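Local coordinates for protein putative glycoside hydrolase (Bacteroides thetaiotaomicron VPI-5482, PDB 3HBZ) that binds calcium and, as a putative glycoside hydrolase, may play a role in carbohydrate metabolism, at residues I27-N30 with N31-N34; T254-G257 with T258-F261; S315-D319 with H320-A324. One frame throughout, in Å; residues are numbered along the deposited sequence.

Interaction 1: I27-N30 with N31-N34. With CAC (cacodylate ion), chain G.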
ATOM      1  N   ILE A  27       6.734   8.036   2.907  1.00 24.36           N
ATOM      2  CA  ILE A  27       5.486   7.447   3.302  1.00 27.64           C
ATOM      3  C   ILE A  27       5.447   7.503   4.836  1.00 27.00           C
ATOM      4  O   ILE A  27       6.232   6.830   5.546  1.00 24.87           O
ATOM      5  CB  ILE A  27       5.321   5.987   2.793  1.00 27.36           C
ATOM      6  CG1 ILE A  27       5.252   6.029   1.259  1.00 29.06           C
ATOM      7  CG2 ILE A  27       4.054   5.367   3.421  1.00 19.90           C
ATOM      8  CD1 ILE A  27       5.320   4.662   0.572  1.00 20.66           C
ATOM      9  N   ILE A  28       4.544   8.337   5.315  1.00 27.78           N
ATOM     10  CA  ILE A  28       4.352   8.562   6.740  1.00 28.22           C
ATOM     11  C   ILE A  28       3.102   7.853   7.259  1.00 27.13           C
ATOM     12  O   ILE A  28       2.037   8.008   6.720  1.00 27.05           O
ATOM     13  CB  ILE A  28       4.285  10.068   7.023  1.00 27.08           C
ATOM     14  CG1 ILE A  28       5.541  10.697   6.420  1.00 29.34           C
ATOM     15  CG2 ILE A  28       4.206  10.303   8.568  1.00 31.69           C
ATOM     16  CD1 ILE A  28       5.713  12.226   6.654  1.00 32.17           C
ATOM     17  N   THR A  29       3.258   7.036   8.298  1.00 28.49           N
ATOM     18  CA  THR A  29       2.124   6.439   8.988  1.00 29.24           C
ATOM     19  C   THR A  29       2.077   7.051  10.397  1.00 28.33           C
ATOM     20  O   THR A  29       2.773   8.023  10.662  1.00 31.36           O
ATOM     21  CB  THR A  29       2.234   4.895   9.054  1.00 26.27           C
ATOM     22  OG1 THR A  29       3.326   4.527   9.904  1.00 29.31           O
ATOM     23  CG2 THR A  29       2.388   4.290   7.639  1.00 27.58           C
ATOM     24  N   ASN A  30       1.283   6.470  11.287  1.00 26.97           N
ATOM     25  CA  ASN A  30       1.195   6.956  12.641  1.00 29.43           C
ATOM     26  C   ASN A  30       2.541   6.961  13.403  1.00 28.87           C
ATOM     27  O   ASN A  30       2.767   7.859  14.200  1.00 26.55           O
ATOM     28  CB  ASN A  30       0.167   6.160  13.450  1.00 30.79           C
ATOM     29  CG  ASN A  30      -0.252   6.897  14.728  1.00 37.28           C
ATOM     30  OD1 ASN A  30      -0.826   7.962  14.649  1.00 38.93           O
ATOM     31  ND2 ASN A  30       0.069   6.347  15.901  1.00 32.77           N
ATOM     32  N   ASN A  31       3.395   5.948  13.173  1.00 25.92           N
ATOM     33  CA  ASN A  31       4.624   5.755  13.944  1.00 28.62           C
ATOM     34  C   ASN A  31       5.848   5.368  13.081  1.00 25.68           C
ATOM     35  O   ASN A  31       6.831   4.857  13.610  1.00 25.98           O
ATOM     36  CB  ASN A  31       4.427   4.673  15.049  1.00 27.05           C
ATOM     37  CG  ASN A  31       3.356   5.052  16.097  1.00 43.28           C
ATOM     38  OD1 ASN A  31       2.158   4.782  15.900  1.00 46.74           O
ATOM     39  ND2 ASN A  31       3.802   5.605  17.262  1.00 38.92           N
ATOM     40  N   SER A  32       5.774   5.575  11.771  1.00 26.25           N
ATOM     41  CA  SER A  32       6.859   5.204  10.881  1.00 27.22           C
ATOM     42  C   SER A  32       6.943   6.140   9.707  1.00 27.26           C
ATOM     43  O   SER A  32       5.930   6.744   9.261  1.00 27.31           O
ATOM     44  CB  SER A  32       6.732   3.753  10.387  1.00 29.73           C
ATOM     45  OG  SER A  32       5.684   3.604   9.436  1.00 31.45           O
ATOM     46  N   ILE A  33       8.173   6.289   9.246  1.00 26.00           N
ATOM     47  CA  ILE A  33       8.487   6.977   7.990  1.00 27.25           C
ATOM     48  C   ILE A  33       9.392   6.081   7.134  1.00 27.16           C
ATOM     49  O   ILE A  33      10.342   5.524   7.651  1.00 29.34           O
ATOM     50  CB  ILE A  33       9.195   8.275   8.235  1.00 24.24           C
ATOM     51  CG1 ILE A  33       8.401   9.123   9.248  1.00 28.73           C
ATOM     52  CG2 ILE A  33       9.393   9.044   6.868  1.00 25.33           C
ATOM     53  CD1 ILE A  33       8.848  10.538   9.428  1.00 24.82           C
ATOM     54  N   ASN A  34       9.051   5.917   5.847  1.00 26.82           N
ATOM     55  CA  ASN A  34       9.902   5.245   4.859  1.00 27.11           C
ATOM     56  C   ASN A  34      10.326   6.301   3.843  1.00 27.33           C
ATOM     57  O   ASN A  34       9.485   6.942   3.203  1.00 24.43           O
ATOM     58  CB  ASN A  34       9.185   4.071   4.152  1.00 29.11           C
ATOM     59  CG  ASN A  34       9.146   2.766   5.009  1.00 29.96           C
ATOM     60  OD1 ASN A  34       8.530   2.727   6.048  1.00 41.16           O
ATOM     61  ND2 ASN A  34       9.835   1.739   4.565  1.00 41.11           N
TER
HETATM   62 AS   CAC G   6       1.346   2.471  12.514  0.60 53.97          AS
HETATM   63  O1  CAC G   6       2.791   3.373  12.172  0.60 36.62           O
HETATM   64  O2  CAC G   6       0.120   3.382  11.637  0.60 53.64           O
HETATM   65  C1  CAC G   6       1.513   0.779  11.547  0.60 49.14           C
HETATM   66  C2  CAC G   6       0.863   2.282  14.427  0.60 40.50           C
HETATM   67  O   HOH W   1       6.064   4.434   6.880  1.00 28.12           O
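Thr29 OG1 and Asn31 N, on the two arms of a tight bend, both donate to O1 of a cacodylate ion, at 2.6 and 2.8 Å. Asn30 N adds a weak bond to O2 of the same ion, which probably came from the crystallisation liquor. The Thr29 hydroxyl reaches the ion because it is tucked between its own backbone N and carbonyl carbon (chi1 68°), and this also sets Thr29 OG1 just 2.6 Å from Ser32 OG. Ser32 OG donates to a water, which donates hydrogen bonds to Ile27 O and Asn34 OD1; one solvent molecule thus ties the two arms together on the face that carries Ile27 and Asn34.

At the tip, Asn30 and Asn31 run side by side, pointing the same way, with their amide planes 70° apart. Asn30 ND2 gives a short, bent bond of 2.6 Å to Asn31 OD1, arriving from above the carbonyl plane of Asn31. Behind the tip the bonding becomes regular: Thr29 N donates almost straight to Ser32 O at 2.9 Å, and Ile27 and Asn34 exchange both backbone bonds as an antiparallel hydrogen-bonded pair. Ile28 and Ile33 form the next, non-hydrogen-bonded pair and point to the other face, where Ile28 CG1 rests 4.2 Å from Ile33 CG2.

This is a beta hairpin. The Asn31 side chain lies about 6 Å from that of the calcium ligand Glu9. Strand 27-28 is the outermost strand of a five-stranded mixed sheet in this chain, while strand 32-36 pairs on its other side with strand 84-92. Ile33 packs on Val89 there, Asn31 ND2 bonds to Lys86 O, and Lys85 NZ bonds to Asn30 O.

Interaction 2: T254-G257 with T258-F261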
ATOM      1  N   THR A 254       1.537  10.153  -8.083  1.00 27.66           N
ATOM      2  CA  THR A 254       0.952   8.853  -7.858  1.00 25.03           C
ATOM      3  C   THR A 254      -0.368   8.783  -8.646  1.00 26.26           C
ATOM      4  O   THR A 254      -0.894   9.793  -9.073  1.00 25.31           O
ATOM      5  CB  THR A 254       0.676   8.660  -6.373  1.00 26.70           C
ATOM      6  OG1 THR A 254       0.270   7.326  -6.179  1.00 28.02           O
ATOM      7  CG2 THR A 254      -0.439   9.662  -5.850  1.00 24.75           C
ATOM      8  N   LEU A 255      -0.870   7.578  -8.856  1.00 27.21           N
ATOM      9  CA  LEU A 255      -2.238   7.353  -9.292  1.00 25.51           C
ATOM     10  C   LEU A 255      -2.943   6.817  -8.058  1.00 26.87           C
ATOM     11  O   LEU A 255      -2.283   6.481  -7.040  1.00 27.46           O
ATOM     12  CB  LEU A 255      -2.290   6.333 -10.450  1.00 26.62           C
ATOM     13  CG  LEU A 255      -1.593   6.828 -11.736  1.00 24.64           C
ATOM     14  CD1 LEU A 255      -1.854   5.891 -12.907  1.00 20.26           C
ATOM     15  CD2 LEU A 255      -2.037   8.288 -12.083  1.00 19.72           C
ATOM     16  N   ASP A 256      -4.264   6.738  -8.147  1.00 24.57           N
ATOM     17  CA  ASP A 256      -5.113   6.232  -7.072  1.00 26.21           C
ATOM     18  C   ASP A 256      -6.370   5.574  -7.580  1.00 28.25           C
ATOM     19  O   ASP A 256      -6.484   5.256  -8.787  1.00 28.62           O
ATOM     20  CB  ASP A 256      -5.420   7.335  -6.085  1.00 27.81           C
ATOM     21  CG  ASP A 256      -6.086   8.527  -6.734  1.00 27.82           C
ATOM     22  OD1 ASP A 256      -6.880   8.359  -7.677  1.00 30.28           O
ATOM     23  OD2 ASP A 256      -5.831   9.624  -6.231  1.00 30.85           O
ATOM     24  N   GLY A 257      -7.319   5.319  -6.677  1.00 27.76           N
ATOM     25  CA  GLY A 257      -8.554   4.688  -7.100  1.00 25.74           C
ATOM     26  C   GLY A 257      -9.406   5.465  -8.090  1.00 27.47           C
ATOM     27  O   GLY A 257     -10.306   4.901  -8.699  1.00 28.41           O
ATOM     28  N   THR A 258      -9.132   6.744  -8.308  1.00 26.13           N
ATOM     29  CA  THR A 258      -9.948   7.474  -9.251  1.00 25.94           C
ATOM     30  C   THR A 258      -9.413   7.325 -10.678  1.00 26.80           C
ATOM     31  O   THR A 258     -10.117   7.667 -11.599  1.00 26.66           O
ATOM     32  CB  THR A 258      -9.998   8.996  -8.961  1.00 24.95           C
ATOM     33  OG1 THR A 258      -8.702   9.542  -9.221  1.00 27.38           O
ATOM     34  CG2 THR A 258     -10.441   9.301  -7.521  1.00 21.76           C
ATOM     35  N   ASN A 259      -8.186   6.865 -10.865  1.00 26.85           N
ATOM     36  CA  ASN A 259      -7.566   6.940 -12.193  1.00 24.40           C
ATOM     37  C   ASN A 259      -6.554   5.867 -12.540  1.00 25.58           C
ATOM     38  O   ASN A 259      -5.761   6.009 -13.505  1.00 25.78           O
ATOM     39  CB  ASN A 259      -6.939   8.319 -12.377  1.00 24.47           C
ATOM     40  CG  ASN A 259      -5.848   8.597 -11.385  1.00 24.82           C
ATOM     41  OD1 ASN A 259      -5.400   7.715 -10.657  1.00 29.58           O
ATOM     42  ND2 ASN A 259      -5.449   9.843 -11.304  1.00 25.90           N
ATOM     43  N   ALA A 260      -6.600   4.789 -11.793  1.00 24.21           N
ATOM     44  CA  ALA A 260      -5.694   3.658 -11.989  1.00 27.86           C
ATOM     45  C   ALA A 260      -5.693   3.130 -13.429  1.00 28.66           C
ATOM     46  O   ALA A 260      -4.638   2.693 -13.954  1.00 30.30           O
ATOM     47  CB  ALA A 260      -6.070   2.524 -11.009  1.00 25.07           C
ATOM     48  N   PHE A 261      -6.871   3.127 -14.069  1.00 28.55           N
ATOM     49  CA  PHE A 261      -6.978   2.568 -15.423  1.00 28.67           C
ATOM     50  C   PHE A 261      -7.190   3.630 -16.488  1.00 30.82           C
ATOM     51  O   PHE A 261      -7.289   3.304 -17.646  1.00 32.72           O
ATOM     52  CB  PHE A 261      -8.128   1.542 -15.510  1.00 29.12           C
ATOM     53  CG  PHE A 261      -7.945   0.344 -14.611  1.00 27.07           C
ATOM     54  CD1 PHE A 261      -6.819  -0.457 -14.744  1.00 32.90           C
ATOM     55  CD2 PHE A 261      -8.882   0.035 -13.635  1.00 29.88           C
ATOM     56  CE1 PHE A 261      -6.637  -1.580 -13.943  1.00 34.41           C
ATOM     57  CE2 PHE A 261      -8.722  -1.067 -12.815  1.00 28.47           C
ATOM     58  CZ  PHE A 261      -7.566  -1.884 -12.965  1.00 30.89           C
TER
HETATM   59  O   HOH W   2      -9.243   3.085 -10.711  1.00 34.77           O
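Asp256 lays its carboxylate across Thr258, and a single oxygen, Asp256 OD1, takes two bonds from that residue. Asp256 OD1 accepts from the hydroxyl Thr258 OG1 at 2.7 Å through its syn lone pair, on the side of the other carboxylate oxygen. The backbone Thr258 N meets the same Asp256 OD1 on its anti side at 2.8 Å, 31° out of the carboxylate plane. Both groups fold back over the main chain to do this: Asp256 CG sits between its backbone N and carbonyl carbon (chi1 57°), and Thr258 OG1 takes the matching position on its own residue. The two grips fix the rotation of the carboxylate and leave Asp256 OD2 directed at Lys198, with which it forms a salt bridge.

The bond from Thr258 N to Asp256 OD1 makes this an Asx turn, and it is laid over a beta turn whose closing bond runs from Asn259 N to Asp256 O at 3.1 Å. That bond is nearly straight at the hydrogen but comes from well above the carbonyl plane. The backbone angles of Gly257 and Thr258 fit type I. A water donates to Gly257 O at 2.9 Å and accepts a weak bond from Ala260 N, bridging Gly257 and Ala260.

Leu255 points toward the 258-261 segment, and its side chain runs slantwise past that of Asn259; Leu255 CD1 stops 4.0 Å from Asn259 O. Ala260 CB settles 3.5 Å from Asp256 O. Leu255 also packs on Ile244 of strand 240-247 and Ala260 on Phe202 of strand 200-205, while Thr258 touches Leu197 and Lys198 of helix 196-199.

Interaction 3: S315-D319 with H320-A324; sequences SLEGD and HFNGA
Glu317 O is the tightly held centre of this bend, gripped by His320 N at 3.1 Å and Asn322 N at 3.0 Å, which reach it from opposite faces of its carbonyl plane. Beside it Phe321 N donates to Gly318 O at 2.9 Å, far above the plane of that carbonyl. The Phe321 ring lies with one face over Asp319 O, offset toward the rim, and packs on Met175 and Pro176. Ser315 also belongs to the buried side: its hydroxyl bonds to Asp237 and Thr163, and Ser315 OG lies 4.0 Å from Gly323 CA.

Glu317 CB lies 3.7 Å from Asn322 CB, and beyond it the extended Glu317 chain brings OE1 to Asn322 ND2. Asn322 ND2 donates in its own amide plane to Glu317 OE1 at 3.2 Å, meeting it from above a carboxylate turned 85° to the amide. Glu317 OE2 pairs with Lys235. With an alanine in place of Glu317, Lys235 would probably lose its charged mate and the Asn322 amide would be likely to turn more freely.

The looser side is the exposed pair Asp319 and His320, lying side by side. His320 ND1 donates to Asp319 OD1 at 2.7 Å, with carboxylate and ring 77° apart. Diethylene glycol, probably from the crystallisation liquor, makes weak bonds to Asp319 OD1 and to His320 NE2. A water accepts from Glu317 N and donates to Asn322 O, joining the two segments.

A type I turn from Ser315 to Gly318 runs into the short 3-10 segment at 318-319. Its end, with crossed bonds from Asn322 N to Glu317 O and Phe321 N to Gly318 O, and Phe321 in a left-handed conformation (phi 63°), is a Schellman motif.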
ATOM      1  N   SER A 315     -12.826  -8.093  -4.062  1.00 22.46           N
ATOM      2  CA  SER A 315     -14.089  -7.638  -4.676  1.00 20.22           C
ATOM      3  C   SER A 315     -13.783  -6.569  -5.741  1.00 23.72           C
ATOM      4  O   SER A 315     -13.378  -5.459  -5.438  1.00 21.77           O
ATOM      5  CB  SER A 315     -15.030  -7.060  -3.630  1.00 26.97           C
ATOM      6  OG  SER A 315     -15.601  -8.068  -2.816  1.00 22.24           O
ATOM      7  N   LEU A 316     -13.974  -6.947  -6.992  1.00 27.36           N
ATOM      8  CA  LEU A 316     -13.596  -6.157  -8.127  1.00 26.86           C
ATOM      9  C   LEU A 316     -14.140  -4.735  -8.037  1.00 24.40           C
ATOM     10  O   LEU A 316     -13.434  -3.810  -8.379  1.00 24.20           O
ATOM     11  CB  LEU A 316     -14.070  -6.813  -9.423  1.00 25.35           C
ATOM     12  CG  LEU A 316     -13.475  -6.077 -10.668  1.00 35.07           C
ATOM     13  CD1 LEU A 316     -12.921  -6.990 -11.748  1.00 32.49           C
ATOM     14  CD2 LEU A 316     -14.484  -5.131 -11.239  1.00 37.88           C
ATOM     15  N   GLU A 317     -15.389  -4.574  -7.614  1.00 24.41           N
ATOM     16  CA  GLU A 317     -15.979  -3.252  -7.468  1.00 25.86           C
ATOM     17  C   GLU A 317     -16.166  -2.875  -6.002  1.00 28.06           C
ATOM     18  O   GLU A 317     -17.054  -2.043  -5.623  1.00 24.09           O
ATOM     19  CB  GLU A 317     -17.355  -3.244  -8.092  1.00 27.68           C
ATOM     20  CG  GLU A 317     -17.394  -3.474  -9.545  1.00 33.03           C
ATOM     21  CD  GLU A 317     -18.846  -3.430  -9.999  1.00 43.21           C
ATOM     22  OE1 GLU A 317     -19.441  -2.338  -9.890  1.00 47.18           O
ATOM     23  OE2 GLU A 317     -19.397  -4.499 -10.362  1.00 60.08           O
ATOM     24  N   GLY A 318     -15.384  -3.501  -5.156  1.00 25.20           N
ATOM     25  CA  GLY A 318     -15.500  -3.201  -3.726  1.00 30.27           C
ATOM     26  C   GLY A 318     -15.156  -1.793  -3.345  1.00 29.23           C
ATOM     27  O   GLY A 318     -15.665  -1.278  -2.351  1.00 29.75           O
ATOM     28  N   ASP A 319     -14.307  -1.165  -4.146  1.00 27.64           N
ATOM     29  CA  ASP A 319     -13.922   0.208  -3.931  1.00 26.79           C
ATOM     30  C   ASP A 319     -15.082   1.198  -4.133  1.00 26.64           C
ATOM     31  O   ASP A 319     -15.025   2.331  -3.643  1.00 28.30           O
ATOM     32  CB  ASP A 319     -12.671   0.557  -4.785  1.00 27.85           C
ATOM     33  CG  ASP A 319     -12.912   0.489  -6.296  1.00 29.35           C
ATOM     34  OD1 ASP A 319     -14.034   0.166  -6.735  1.00 30.99           O
ATOM     35  OD2 ASP A 319     -11.935   0.766  -7.048  1.00 33.10           O
ATOM     36  N   HIS A 320     -16.122   0.759  -4.850  1.00 26.32           N
ATOM     37  CA  HIS A 320     -17.394   1.462  -4.937  1.00 25.06           C
ATOM     38  C   HIS A 320     -18.508   0.760  -4.113  1.00 28.59           C
ATOM     39  O   HIS A 320     -19.673   0.940  -4.401  1.00 26.68           O
ATOM     40  CB  HIS A 320     -17.830   1.560  -6.414  1.00 24.90           C
ATOM     41  CG  HIS A 320     -16.982   2.485  -7.224  1.00 28.11           C
ATOM     42  ND1 HIS A 320     -15.699   2.159  -7.636  1.00 37.94           N
ATOM     43  CD2 HIS A 320     -17.188   3.767  -7.619  1.00 34.02           C
ATOM     44  CE1 HIS A 320     -15.183   3.177  -8.314  1.00 32.69           C
ATOM     45  NE2 HIS A 320     -16.056   4.168  -8.301  1.00 41.05           N
ATOM     46  N   PHE A 321     -18.135  -0.074  -3.143  1.00 25.62           N
ATOM     47  CA  PHE A 321     -19.094  -0.758  -2.255  1.00 25.51           C
ATOM     48  C   PHE A 321     -20.058  -1.720  -2.942  1.00 25.84           C
ATOM     49  O   PHE A 321     -21.168  -1.937  -2.500  1.00 26.29           O
ATOM     50  CB  PHE A 321     -19.760   0.288  -1.316  1.00 25.64           C
ATOM     51  CG  PHE A 321     -18.747   1.294  -0.837  1.00 21.54           C
ATOM     52  CD1 PHE A 321     -17.752   0.900   0.033  1.00 23.58           C
ATOM     53  CD2 PHE A 321     -18.654   2.550  -1.429  1.00 28.43           C
ATOM     54  CE1 PHE A 321     -16.720   1.782   0.373  1.00 25.10           C
ATOM     55  CE2 PHE A 321     -17.606   3.397  -1.129  1.00 22.43           C
ATOM     56  CZ  PHE A 321     -16.671   3.041  -0.207  1.00 22.47           C
ATOM     57  N   ASN A 322     -19.588  -2.326  -4.016  1.00 26.12           N
ATOM     58  CA  ASN A 322     -20.310  -3.384  -4.673  1.00 27.86           C
ATOM     59  C   ASN A 322     -19.544  -4.670  -4.539  1.00 25.95           C
ATOM     60  O   ASN A 322     -18.416  -4.791  -5.044  1.00 27.83           O
ATOM     61  CB  ASN A 322     -20.513  -3.019  -6.133  1.00 27.94           C
ATOM     62  CG  ASN A 322     -21.256  -1.729  -6.280  1.00 32.50           C
ATOM     63  OD1 ASN A 322     -22.004  -1.334  -5.396  1.00 34.17           O
ATOM     64  ND2 ASN A 322     -21.051  -1.056  -7.389  1.00 31.60           N
ATOM     65  N   GLY A 323     -20.154  -5.657  -3.901  1.00 24.67           N
ATOM     66  CA  GLY A 323     -19.395  -6.873  -3.547  1.00 27.23           C
ATOM     67  C   GLY A 323     -20.149  -7.748  -2.590  1.00 26.74           C
ATOM     68  O   GLY A 323     -21.229  -7.394  -2.165  1.00 24.18           O
ATOM     69  N   ALA A 324     -19.575  -8.888  -2.238  1.00 26.81           N
ATOM     70  CA  ALA A 324     -20.222  -9.773  -1.266  1.00 27.39           C
ATOM     71  C   ALA A 324     -19.367  -9.926  -0.019  1.00 26.52           C
ATOM     72  O   ALA A 324     -18.180 -10.288  -0.092  1.00 24.92           O
ATOM     73  CB  ALA A 324     -20.506 -11.133  -1.900  1.00 27.64           C
TER
HETATM   74  O   HOH W   3     -17.252  -6.654  -6.690  1.00 23.03           O

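The three contacts follow one another in series along the chain, none nested in or crossing another. Interaction 1 comes first, closing the hairpin between strands 27-28 and 32-36 at the edge of the five-stranded mixed sheet. The other two lie in the putative carbohydrate metabolism domain: interaction 2 bends the loop joining strands 240-247 and 266-271, and interaction 3 shapes the loop from strand 306-313 to strand 328-338. These two come within about 5 Å at their nearest atoms without touching, and both rest on Leu197 of helix 196-199. Residues 27-34 and 315-324 lie on opposite sides of the chain's centre, their centres 28 Å apart.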